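Local coordinates for protein benzyl alcohol dehydrogenase (Acinetobacter calcoaceticus, PDB 1F8F) that catalyses the NAD-dependent oxidation of benzyl alcohol, probably by the zinc-assisted mechanism of the medium-chain alcohol dehydrogenases, at residues E327-R330 with L331-G335; D246-A249 with A250-I254; K344-A347 with F348-N352. All coordinates share one frame; numbering follows the deposited sequence.

How the contacts relate
The three local contacts, met in the order 2, 1, 3 along the chain, do not touch one another. Contact 2 takes in the N-cap and the whole of helix 247-254 in the Rossmann-type coenzyme domain, the side chain of Pro247 about 8 Å from a bound NAD. Contact 1 ends helix 321-333 in a Schellman turn; the side chain of Leu328 is about 13 Å from both NAD and zinc, and Glu327, Arg330, Leu331 and Gln334 face a second subunit. Contact 3 leads from strand 343-347 into helix 351-360, the side chain of Tyr346 about 12 Å from an NAD. Contacts 1 and 3 come within about 9 Å (nearest atoms); contacts 2 and 3 lie 39 Å apart (centres).

Contact 1: residues E327-R330 with L331-G335; sequences ELVR and LYQQG. With SO4 (sulfate ion), chain E.
Gln334 lies alongside Arg330, one helical turn further on, and both side chains run the same way. Its CG is pressed close to the Arg330 carbonyl, 2.9 Å from O, and its OE1 passes 4.1 Å from Arg330 CG. The two flat ends are turned almost at right angles, with guanidinium and amide planes 83° apart, so they do not stack. OE1 of Gln334 hydrogen-bonds to Ser216 of the second subunit and to Lys336, bonds that help hold the amide in place at the subunit interface.

The Arg330 chain starts beside its own carbonyl carbon and is bent at chi3 (-41°), which swings the guanidinium back toward the preceding turn and Glu327. There NH2 makes a short but weak hydrogen bond of 2.6 Å to O4 of a sulfate, probably taken up from the crystallisation liquor; the sulfur sits in the guanidinium plane, at its edge. The same NH2 is hydrogen-bonded to the carbonyl of Ala191 of the second subunit. Glu327 OE2 comes to 2.7 Å from that sulfate oxygen, and the carboxyl group may be protonated there.

These residues form the C-terminal end of helix 321-333, which closes in a Schellman motif at Gly335, where phi is positive (88°). Gly335 N bonds to Tyr332 O at 2.9 Å, while Gln334 N still reaches Arg330 O at 3.2 Å. On another side of the helix, the extended Gln333 chain slants across Val329, with CG 3.5 Å from Val329 O and NE2 4.1 Å from Val329 CG1. Leu328 and Val329 both pack on Leu171, and the ring of Tyr332 meets Phe339 edge to face.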
# COMPACT_ATOMS: atom_id res chain seq x y z
N GLU A 327 9.55 19.78 -3.89
CA GLU A 327 8.99 19.63 -2.57
C GLU A 327 10.06 19.93 -1.50
O GLU A 327 9.82 20.63 -0.51
CB GLU A 327 8.33 18.26 -2.31
CG GLU A 327 7.01 18.02 -3.03
CD GLU A 327 6.60 16.57 -3.11
OE1 GLU A 327 7.31 15.60 -2.81
OE2 GLU A 327 5.44 16.32 -3.52
N LEU A 328 11.30 19.44 -1.70
CA LEU A 328 12.35 19.78 -0.74
C LEU A 328 12.62 21.29 -0.71
O LEU A 328 12.82 21.82 0.37
CB LEU A 328 13.62 19.00 -1.00
CG LEU A 328 13.50 17.46 -0.94
CD1 LEU A 328 14.87 16.89 -1.32
CD2 LEU A 328 12.95 16.96 0.38
N VAL A 329 12.71 22.00 -1.81
CA VAL A 329 12.96 23.45 -1.80
C VAL A 329 11.86 24.17 -1.02
O VAL A 329 12.12 25.18 -0.35
CB VAL A 329 13.02 24.05 -3.22
CG1 VAL A 329 13.15 25.57 -3.22
CG2 VAL A 329 14.15 23.49 -4.06
N ARG A 330 10.61 23.72 -1.16
CA ARG A 330 9.49 24.34 -0.44
C ARG A 330 9.61 24.05 1.05
O ARG A 330 9.33 24.94 1.82
CB ARG A 330 8.13 23.82 -0.93
CG ARG A 330 6.87 24.11 -0.16
CD ARG A 330 5.77 23.06 -0.28
NE ARG A 330 5.47 22.44 -1.50
CZ ARG A 330 5.11 21.76 -2.53
NH1 ARG A 330 5.52 22.15 -3.75
NH2 ARG A 330 4.37 20.64 -2.51
N LEU A 331 10.00 22.87 1.49
CA LEU A 331 10.15 22.53 2.91
C LEU A 331 11.26 23.35 3.55
O LEU A 331 11.16 23.89 4.68
CB LEU A 331 10.38 21.01 3.00
CG LEU A 331 9.09 20.18 2.91
CD1 LEU A 331 9.49 18.71 2.96
CD2 LEU A 331 8.12 20.48 4.08
N TYR A 332 12.32 23.58 2.76
CA TYR A 332 13.42 24.43 3.17
C TYR A 332 12.91 25.87 3.31
O TYR A 332 13.26 26.47 4.35
CB TYR A 332 14.57 24.41 2.15
CG TYR A 332 15.61 25.51 2.28
CD1 TYR A 332 16.54 25.46 3.31
CD2 TYR A 332 15.66 26.60 1.44
CE1 TYR A 332 17.49 26.44 3.51
CE2 TYR A 332 16.59 27.62 1.58
CZ TYR A 332 17.51 27.54 2.62
OH TYR A 332 18.47 28.49 2.81
N GLN A 333 12.20 26.47 2.32
CA GLN A 333 11.78 27.87 2.48
C GLN A 333 10.89 28.14 3.69
O GLN A 333 10.81 29.25 4.28
CB GLN A 333 11.00 28.44 1.30
CG GLN A 333 11.70 28.59 -0.01
CD GLN A 333 10.81 28.84 -1.21
OE1 GLN A 333 10.73 29.94 -1.81
NE2 GLN A 333 10.11 27.84 -1.68
N GLN A 334 10.16 27.11 4.09
CA GLN A 334 9.26 27.21 5.21
C GLN A 334 10.03 27.14 6.53
O GLN A 334 9.40 27.26 7.57
CB GLN A 334 8.27 26.05 5.10
CG GLN A 334 7.49 26.01 3.79
CD GLN A 334 6.25 25.13 3.85
OE1 GLN A 334 6.31 23.90 3.86
NE2 GLN A 334 5.07 25.78 3.90
N GLY A 335 11.32 26.77 6.49
CA GLY A 335 12.09 26.58 7.69
C GLY A 335 11.99 25.19 8.26
O GLY A 335 12.46 24.91 9.37
S SO4 E . 3.11 18.49 -5.03
O1 SO4 E . 4.15 18.56 -6.10
O2 SO4 E . 2.22 17.30 -5.35
O3 SO4 E . 2.24 19.71 -5.10
O4 SO4 E . 3.76 18.37 -3.70

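Contact 2: residues D246-A249 with A250-I254; sequences DPVA and AIKEI
The Glu253 carboxylate turns one face to the carbonyl oxygen of Ala249, which lies over the group 3.5 Å from CD and somewhat farther from OE1 and OE2. CG of Glu253 stands between the backbone N and the carbonyl carbon (chi1 63°), and from there the chain bends back along the helix instead of running outward. The Glu253 backbone N is bonded to that same Ala249 O at 3.0 Å; Glu253 also touches a crystal neighbour, which may influence its pose. The second carboxylate, that of Asp246, works through one oxygen: OD1 takes weak bonds from Val248 N at 2.9 Å, poorly aligned, and from Ala249 N, straighter but long at 3.5 Å.

Asp246 is thus the N-cap of helix 247-254, a helix flanking the parallel sheet of the Rossmann fold. Pro247, Ala250 and Ile251 rest on Ile240 of strand 238-241, and Pro247 and Ile251 also reach Trp197 of strand 193-197. Ile251 has CG1 3.3 Å from Pro247 O, the same oxygen that accepts a nearly linear bond (172°) from Ile251 N at 2.8 Å. Val248 and Lys252 point the same way side by side, the lysine CE lying 4.1 Å from Val248 CG1, while the valine itself packs against Gln274 and Asp277 of helix 269-277.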
# COMPACT_ATOMS: atom_id res chain seq x y z
N ASP A 246 28.80 -0.44 22.06
CA ASP A 246 28.16 -1.42 21.15
C ASP A 246 26.85 -0.72 20.72
O ASP A 246 25.94 -0.46 21.51
CB ASP A 246 27.85 -2.71 21.87
CG ASP A 246 26.99 -3.66 21.06
OD1 ASP A 246 26.48 -3.23 20.02
OD2 ASP A 246 26.83 -4.85 21.46
N PRO A 247 26.73 -0.34 19.47
CA PRO A 247 25.56 0.31 18.91
C PRO A 247 24.30 -0.51 18.88
O PRO A 247 23.22 -0.05 19.24
CB PRO A 247 26.07 0.71 17.52
CG PRO A 247 27.01 -0.36 17.13
CD PRO A 247 27.72 -0.67 18.41
N VAL A 248 24.32 -1.83 18.64
CA VAL A 248 23.12 -2.65 18.66
C VAL A 248 22.38 -2.61 19.99
O VAL A 248 21.13 -2.46 20.15
CB VAL A 248 23.48 -4.06 18.19
CG1 VAL A 248 22.27 -4.98 18.06
CG2 VAL A 248 24.16 -4.00 16.80
N ALA A 249 23.18 -2.80 21.04
CA ALA A 249 22.69 -2.88 22.40
C ALA A 249 22.14 -1.49 22.78
O ALA A 249 21.08 -1.48 23.37
CB ALA A 249 23.81 -3.25 23.37
N ALA A 250 22.88 -0.45 22.38
CA ALA A 250 22.36 0.87 22.71
C ALA A 250 21.04 1.07 21.97
O ALA A 250 20.02 1.38 22.59
CB ALA A 250 23.42 1.94 22.46
N ILE A 251 20.97 0.90 20.66
CA ILE A 251 19.70 1.07 19.93
C ILE A 251 18.63 0.22 20.55
O ILE A 251 17.53 0.76 20.75
CB ILE A 251 19.84 0.75 18.41
CG1 ILE A 251 20.84 1.67 17.77
CG2 ILE A 251 18.47 0.87 17.72
CD1 ILE A 251 21.41 1.47 16.43
N LYS A 252 18.80 -1.05 20.92
CA LYS A 252 17.71 -1.85 21.47
C LYS A 252 17.18 -1.36 22.81
O LYS A 252 15.93 -1.33 23.04
CB LYS A 252 18.17 -3.31 21.60
CG LYS A 252 17.85 -4.23 20.41
CD LYS A 252 18.76 -5.44 20.43
CE LYS A 252 18.58 -6.33 19.23
NZ LYS A 252 17.68 -7.51 19.48
N GLU A 253 18.11 -0.88 23.68
CA GLU A 253 17.60 -0.35 24.98
C GLU A 253 16.86 0.96 24.81
O GLU A 253 15.83 1.19 25.45
CB GLU A 253 18.70 -0.29 26.04
CG GLU A 253 19.90 0.60 25.82
CD GLU A 253 21.26 0.21 26.38
OE1 GLU A 253 21.46 -0.84 27.03
OE2 GLU A 253 22.29 0.95 26.25
N ILE A 254 17.32 1.86 23.95
CA ILE A 254 16.70 3.16 23.69
C ILE A 254 15.29 3.00 23.11
O ILE A 254 14.39 3.78 23.47
CB ILE A 254 17.55 3.95 22.67
CG1 ILE A 254 18.88 4.41 23.34
CG2 ILE A 254 16.89 5.19 22.07
CD1 ILE A 254 19.91 5.03 22.36

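Contact 3: residues K344-A347 with F348-N352; sequences KFYA and FDEIN
Glu350 has CG beside its backbone N (chi1 -49°) and an extended chain beyond it, and this carries the carboxylate back past the turn to Ala347. OE1 there accepts a hydrogen bond from Ala347 N at 2.7 Å, well aligned but arriving from above the carboxylate plane. A second bond runs the other way: Glu350 N donates to Ala347 O at 2.6 Å, a short approach made from well above the carbonyl plane. Both main-chain polar groups of Ala347 are therefore taken up by one residue, the N-H by its side chain and the C=O by its backbone. The carboxylate also passes along the alanine methyl, with OE1 3.5 Å from Ala347 CB, and Asp349 OD1 lies 3.6 Å from the same CB, in a direction roughly at right angles to OE1.

Glu350 is also the N-cap residue of helix 351-360, though its carboxylate turns back to Ala347; the two bonds join strand 343-347 to the start of that helix in a beta-alpha-beta unit completed by the parallel strand 365-369. Phe348 and Ile351 pack on Ile368 of that strand, and Phe348 extends to Ile8 and Ala10 of strand 5-11. Tyr346 carries Lys344 NZ over one face of its ring, 4.0 Å above the plane and offset toward the rim, while its hydroxyl is hydrogen-bonded to Asp357 and Thr363.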
# COMPACT_ATOMS: atom_id res chain seq x y z
N LYS A 344 29.64 23.91 2.71
CA LYS A 344 30.74 24.87 2.73
C LYS A 344 31.24 25.15 1.29
O LYS A 344 31.47 24.24 0.49
CB LYS A 344 31.90 24.40 3.60
CG LYS A 344 33.12 25.31 3.65
CD LYS A 344 34.33 24.63 4.29
CE LYS A 344 35.47 25.54 4.72
NZ LYS A 344 36.14 26.20 3.56
N PHE A 345 31.35 26.41 0.89
CA PHE A 345 31.74 26.84 -0.45
C PHE A 345 33.24 26.93 -0.71
O PHE A 345 33.99 27.37 0.16
CB PHE A 345 31.11 28.20 -0.73
CG PHE A 345 29.63 28.27 -0.88
CD1 PHE A 345 28.98 27.79 -1.99
CD2 PHE A 345 28.84 28.89 0.11
CE1 PHE A 345 27.60 27.86 -2.14
CE2 PHE A 345 27.46 28.97 -0.02
CZ PHE A 345 26.83 28.44 -1.16
N TYR A 346 33.77 26.48 -1.83
CA TYR A 346 35.16 26.57 -2.21
C TYR A 346 35.29 27.26 -3.57
O TYR A 346 34.31 27.09 -4.31
CB TYR A 346 35.67 25.12 -2.37
CG TYR A 346 35.77 24.31 -1.10
CD1 TYR A 346 34.65 23.74 -0.50
CD2 TYR A 346 37.00 24.13 -0.50
CE1 TYR A 346 34.75 22.99 0.67
CE2 TYR A 346 37.11 23.40 0.68
CZ TYR A 346 35.99 22.83 1.26
OH TYR A 346 36.13 22.11 2.44
N ALA A 347 36.41 27.87 -3.95
CA ALA A 347 36.56 28.39 -5.31
C ALA A 347 36.85 27.28 -6.32
O ALA A 347 37.45 26.23 -5.96
CB ALA A 347 37.76 29.35 -5.31
N PHE A 348 36.58 27.46 -7.62
CA PHE A 348 36.86 26.47 -8.65
C PHE A 348 38.30 25.97 -8.64
O PHE A 348 38.55 24.77 -8.68
CB PHE A 348 36.53 27.03 -10.04
CG PHE A 348 36.24 26.02 -11.11
CD1 PHE A 348 36.05 24.68 -10.81
CD2 PHE A 348 36.08 26.41 -12.42
CE1 PHE A 348 35.77 23.74 -11.80
CE2 PHE A 348 35.81 25.50 -13.43
CZ PHE A 348 35.66 24.16 -13.12
N ASP A 349 39.26 26.87 -8.40
CA ASP A 349 40.66 26.48 -8.32
C ASP A 349 40.96 25.82 -6.99
O ASP A 349 42.14 25.52 -6.76
CB ASP A 349 41.60 27.65 -8.64
CG ASP A 349 41.55 28.79 -7.67
OD1 ASP A 349 41.11 28.69 -6.50
OD2 ASP A 349 41.97 29.92 -8.03
N GLU A 350 40.01 25.56 -6.09
CA GLU A 350 40.29 24.82 -4.86
C GLU A 350 39.59 23.46 -4.86
O GLU A 350 39.53 22.74 -3.86
CB GLU A 350 39.89 25.60 -3.62
CG GLU A 350 40.37 27.05 -3.53
CD GLU A 350 39.68 27.88 -2.48
OE1 GLU A 350 38.46 27.79 -2.24
OE2 GLU A 350 40.41 28.68 -1.82
N ILE A 351 39.14 22.99 -6.01
CA ILE A 351 38.39 21.75 -6.17
C ILE A 351 39.14 20.55 -5.63
O ILE A 351 38.48 19.80 -4.89
CB ILE A 351 37.87 21.62 -7.60
CG1 ILE A 351 36.84 20.47 -7.67
CG2 ILE A 351 39.04 21.36 -8.55
CD1 ILE A 351 36.39 20.10 -9.07
N ASN A 352 40.44 20.35 -5.80
CA ASN A 352 41.21 19.28 -5.17
C ASN A 352 41.23 19.27 -3.64
O ASN A 352 41.38 18.22 -3.02
CB ASN A 352 42.69 19.35 -5.59
CG ASN A 352 42.74 18.81 -7.01
OD1 ASN A 352 42.39 17.62 -7.18
ND2 ASN A 352 43.11 19.74 -7.89